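Local coordinates for CofB (PDB 5AX6), which serves as the homotrimeric type IVb minor pilin of the CFA/III pilus of enterotoxigenic Escherichia coli and probably helps to start pilus assembly, at the interface of chains A and B. Coordinates in Å, arbitrary orientation; residue numbers count along the deposited sequence, not the author numbering. Chains: chain A/B, CofB.

Contact 1: the interface of chains A and B. Residues chain A 235-236, 241-243, 246; chain B 235, 246-247.
Loop residues A:Leu235 and A:Arg236 meet the matching loop of chain B at B:Leu235, while the A:Val241 to A:Ala243 loop runs beside the short strand 246-247 of chain B. Two backbone hydrogen bonds join the chains. B:Leu235 N donates a hydrogen bond to A:Leu235 O at 2.9 Å, from well above the carbonyl plane. A:Ala243 N donates to B:Cys247 O, also at 2.9 Å, in the plane of that carbonyl and nearly straight (166° at H). Beside the second bond a water joins A:Val241 O and B:Cys247 N, at 2.8 Å from each.

Leucines fill the middle. The two Leu235 side chains cross obliquely; CG anti to the carbonyl carbon (chi1 -57°) turns B:Leu235 CD1 onto A:Leu235 CB at 3.8 Å. The other methyl, B:Leu235 CD2, sits 3.8 Å from A:Arg236 O. B:Leu246, with CG anti to its backbone N (chi1 179°), divides its branches: CD1 meets A:Leu235 CD1 at 3.9 Å with the side chains at about a right angle, and CD2 touches A:Leu246 CD2 tip to tip. An alanine at B:Leu235 would probably open a gap beside A:Leu235 CB and A:Arg236 O, leaving A:Leu235 CD1 to rely on B:Leu246 CD1. The site lies between strands 220-227 and 258-261 in sequence, close to where the three chains of the trimer would come together.

Contact 2: the interface of chains A and B. Residues chain A 265-266; chain B 257, 272-273, 276, 278-282.
Backbone bonds from both carbonyls of A:Gly265 and A:Asn266 tie this loop to chain B: A:Gly265 O accepts from B:Gly273 N at 2.9 Å, nearly along the C=O axis, and A:Asn266 O accepts from B:Gly282 N at 2.8 Å, the donor lying above the carbonyl plane.

The side chain of A:Asn266 carries most of the remaining contact, and the residue buries 93 Å² against chain B. Its CG stands anti to the carbonyl carbon (chi1 -85°), which extends the amide group towards the 278-280 backbone of chain B. There the side-chain carbonyl A:Asn266 OD1 accepts from B:Glu280 N at 3.0 Å; the donor comes in 55° above the amide carbonyl plane. The other branch, A:Asn266 ND2, reaches B:Ser278 O at 3.3 Å, a longer and more bent bond (142° at H). B:Ser278 O lies close to the plane of the asparagine amide, although the approach is well above the serine's own carbonyl plane. Both polar ends of the amide thus meet main-chain groups, which probably limits its rotation, although neither bond is well aligned with its acceptor carbonyl.

Carbons and a further carbonyl close around it. The methyl B:Ala276 CB makes an apolar contact with A:Asn266 CG at 3.8 Å, and the same CG lies tightly against the main-chain B:Glu280 O, 3.2 Å away. B:Lys272 CB rests 3.6 Å from the amide oxygen A:Asn266 OD1. On the backbone side, the ring carbon B:Pro257 CG stands 3.5 Å from A:Asn266 O. Docking a loop of one subunit against several backbone segments of the next, this site probably helps to hold neighbouring beta-repeat regions together in the CofB homotrimer.

Contact 1: the interface of chains A and B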
loop_
_atom_site.group_PDB
_atom_site.type_symbol
_atom_site.label_atom_id
_atom_site.label_comp_id
_atom_site.label_asym_id
_atom_site.label_seq_id
_atom_site.Cartn_x
_atom_site.Cartn_y
_atom_site.Cartn_z
ATOM N N LEU A 235 -2.530 -20.136 0.574
ATOM C CA LEU A 235 -3.447 -19.014 0.767
ATOM C C LEU A 235 -4.780 -19.325 0.099
ATOM O O LEU A 235 -4.826 -19.975 -0.949
ATOM C CB LEU A 235 -2.865 -17.712 0.201
ATOM C CG LEU A 235 -1.503 -17.269 0.756
ATOM C CD1 LEU A 235 -1.199 -15.856 0.240
ATOM C CD2 LEU A 235 -1.474 -17.304 2.304
ATOM N N ARG A 236 -5.861 -18.857 0.713
ATOM C CA ARG A 236 -7.210 -19.217 0.298
ATOM C C ARG A 236 -7.973 -18.073 -0.343
ATOM O O ARG A 236 -7.844 -16.929 0.076
ATOM C CB ARG A 236 -8.025 -19.710 1.508
ATOM C CG ARG A 236 -7.521 -21.001 2.166
ATOM C CD ARG A 236 -8.377 -21.318 3.410
ATOM N NE ARG A 236 -9.792 -21.444 3.056
ATOM C CZ ARG A 236 -10.424 -22.601 2.872
ATOM N NH1 ARG A 236 -9.775 -23.753 3.019
ATOM N NH2 ARG A 236 -11.708 -22.598 2.525
ATOM N N VAL A 241 -6.532 -18.198 5.541
ATOM C CA VAL A 241 -5.164 -18.595 5.893
ATOM C C VAL A 241 -4.222 -17.382 5.841
ATOM O O VAL A 241 -4.185 -16.677 4.841
ATOM C CB VAL A 241 -4.660 -19.719 4.960
ATOM C CG1 VAL A 241 -3.140 -19.901 5.075
ATOM C CG2 VAL A 241 -5.392 -21.038 5.276
ATOM N N GLY A 242 -3.485 -17.134 6.921
ATOM C CA GLY A 242 -2.563 -16.000 6.977
ATOM C C GLY A 242 -1.296 -16.199 6.163
ATOM O O GLY A 242 -0.812 -17.325 5.997
ATOM N N ALA A 243 -0.745 -15.101 5.653
ATOM C CA ALA A 243 0.532 -15.147 4.962
ATOM C C ALA A 243 1.693 -14.694 5.858
ATOM O O ALA A 243 1.637 -13.621 6.488
ATOM C CB ALA A 243 0.476 -14.276 3.707
ATOM N N LEU A 246 4.292 -12.073 1.333
ATOM C CA LEU A 246 3.913 -12.291 -0.049
ATOM C C LEU A 246 4.828 -11.466 -0.932
ATOM O O LEU A 246 4.952 -10.245 -0.736
ATOM C CB LEU A 246 2.438 -11.934 -0.281
ATOM C CG LEU A 246 1.977 -12.124 -1.726
ATOM C CD1 LEU A 246 2.250 -13.559 -2.243
ATOM C CD2 LEU A 246 0.501 -11.763 -1.869
ATOM N N LEU B 235 -5.455 -19.213 -3.645
ATOM C CA LEU B 235 -4.839 -18.181 -4.477
ATOM C C LEU B 235 -3.753 -18.806 -5.343
ATOM O O LEU B 235 -3.065 -19.739 -4.918
ATOM C CB LEU B 235 -4.246 -17.053 -3.621
ATOM C CG LEU B 235 -5.211 -16.333 -2.668
ATOM C CD1 LEU B 235 -4.495 -15.113 -2.074
ATOM C CD2 LEU B 235 -6.515 -15.906 -3.385
ATOM N N LEU B 246 -6.828 -10.650 2.432
ATOM C CA LEU B 246 -5.573 -11.303 2.748
ATOM C C LEU B 246 -5.022 -10.690 4.019
ATOM O O LEU B 246 -4.868 -9.460 4.104
ATOM C CB LEU B 246 -4.577 -11.179 1.587
ATOM C CG LEU B 246 -3.223 -11.833 1.863
ATOM C CD1 LEU B 246 -3.364 -13.322 2.269
ATOM C CD2 LEU B 246 -2.298 -11.679 0.659
ATOM N N CYS B 247 -4.755 -11.541 5.004
ATOM C CA CYS B 247 -4.197 -11.111 6.291
ATOM C C CYS B 247 -2.816 -11.711 6.490
ATOM O O CYS B 247 -2.521 -12.788 5.969
ATOM C CB CYS B 247 -5.121 -11.520 7.447
ATOM S SG CYS B 247 -6.823 -10.931 7.259
HETATM O O HOH W 1 -5.540 -14.211 4.971
#

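Contact 2: the interface of chains A and B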
loop_
_atom_site.group_PDB
_atom_site.type_symbol
_atom_site.label_atom_id
_atom_site.label_comp_id
_atom_site.label_asym_id
_atom_site.label_seq_id
_atom_site.Cartn_x
_atom_site.Cartn_y
_atom_site.Cartn_z
ATOM N N GLY A 265 1.215 -5.871 14.780
ATOM C CA GLY A 265 -0.142 -6.161 14.337
ATOM C C GLY A 265 -0.834 -5.029 13.586
ATOM O O GLY A 265 -1.950 -5.202 13.069
ATOM N N ASN A 266 -0.184 -3.867 13.533
ATOM C CA ASN A 266 -0.733 -2.717 12.822
ATOM C C ASN A 266 -0.122 -2.512 11.443
ATOM O O ASN A 266 -0.781 -1.992 10.548
ATOM C CB ASN A 266 -0.533 -1.431 13.631
ATOM C CG ASN A 266 -1.626 -1.203 14.650
ATOM O OD1 ASN A 266 -2.815 -1.331 14.349
ATOM N ND2 ASN A 266 -1.227 -0.873 15.876
ATOM N N PRO B 257 -2.100 -7.322 9.935
ATOM C CA PRO B 257 -3.074 -6.490 9.214
ATOM C C PRO B 257 -3.733 -7.239 8.072
ATOM O O PRO B 257 -3.195 -8.253 7.608
ATOM C CB PRO B 257 -2.228 -5.333 8.675
ATOM C CG PRO B 257 -0.966 -5.352 9.488
ATOM C CD PRO B 257 -0.732 -6.785 9.832
ATOM N N LYS B 272 -6.562 -3.128 10.952
ATOM C CA LYS B 272 -5.647 -3.675 11.951
ATOM C C LYS B 272 -5.807 -5.186 12.098
ATOM O O LYS B 272 -6.852 -5.745 11.780
ATOM C CB LYS B 272 -5.863 -3.014 13.312
ATOM C CG LYS B 272 -7.180 -3.405 13.964
ATOM C CD LYS B 272 -7.224 -2.933 15.405
ATOM C CE LYS B 272 -8.531 -3.319 16.063
ATOM N NZ LYS B 272 -8.698 -4.795 16.093
ATOM N N GLY B 273 -4.755 -5.838 12.581
ATOM C CA GLY B 273 -4.802 -7.265 12.828
ATOM C C GLY B 273 -5.281 -7.542 14.237
ATOM O O GLY B 273 -5.293 -6.646 15.088
ATOM N N ALA B 276 -3.081 -6.407 17.251
ATOM C CA ALA B 276 -2.800 -5.009 17.549
ATOM C C ALA B 276 -3.366 -4.626 18.914
ATOM O O ALA B 276 -4.545 -4.835 19.187
ATOM C CB ALA B 276 -3.369 -4.103 16.463
ATOM N N SER B 278 -3.191 -1.518 19.783
ATOM C CA SER B 278 -3.769 -0.244 19.399
ATOM C C SER B 278 -4.414 -0.403 18.019
ATOM O O SER B 278 -4.146 -1.377 17.321
ATOM C CB SER B 278 -2.693 0.845 19.392
ATOM O OG SER B 278 -3.271 2.133 19.330
ATOM N N ASN B 279 -5.281 0.528 17.637
ATOM C CA ASN B 279 -5.928 0.470 16.328
ATOM C C ASN B 279 -5.350 1.557 15.438
ATOM O O ASN B 279 -5.934 2.629 15.305
ATOM C CB ASN B 279 -7.449 0.618 16.477
ATOM C CG ASN B 279 -8.197 0.499 15.156
ATOM O OD1 ASN B 279 -7.613 0.218 14.105
ATOM N ND2 ASN B 279 -9.508 0.702 15.212
ATOM N N GLU B 280 -4.181 1.290 14.858
ATOM C CA GLU B 280 -3.486 2.294 14.047
ATOM C C GLU B 280 -2.817 1.615 12.854
ATOM O O GLU B 280 -1.600 1.444 12.825
ATOM C CB GLU B 280 -2.459 3.067 14.894
ATOM C CG GLU B 280 -3.098 3.971 15.955
ATOM C CD GLU B 280 -2.092 4.789 16.772
ATOM O OE1 GLU B 280 -0.871 4.508 16.723
ATOM O OE2 GLU B 280 -2.535 5.731 17.465
ATOM N N PRO B 281 -3.626 1.219 11.866
ATOM C CA PRO B 281 -3.084 0.436 10.749
ATOM C C PRO B 281 -2.090 1.260 9.957
ATOM O O PRO B 281 -2.292 2.463 9.775
ATOM C CB PRO B 281 -4.323 0.101 9.915
ATOM C CG PRO B 281 -5.304 1.178 10.254
ATOM C CD PRO B 281 -5.062 1.491 11.705
ATOM N N GLY B 282 -1.018 0.628 9.513
ATOM C CA GLY B 282 0.001 1.354 8.796
ATOM C C GLY B 282 0.588 0.604 7.626
ATOM O O GLY B 282 0.754 -0.625 7.655
#

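The centres of the C-alpha atoms of contact 1 and contact 2 lie about 17 Å apart, and the two sites have no residue in common. In sequence, contact 1 draws on positions within 235-246 of chain A and on 235 and 246-247 of chain B, whereas contact 2 sets 265-266 of chain A against residues within 257-282 of chain B. A disulfide joins Cys247 of contact 1 to Cys258, the residue directly after B:Pro257 of contact 2, so the two sites are covalently linked within chain B. As the deposited assembly contains three copies, equivalent pairings are expected around the trimer, and together the two sites would probably restrain how neighbouring subunits turn against each other.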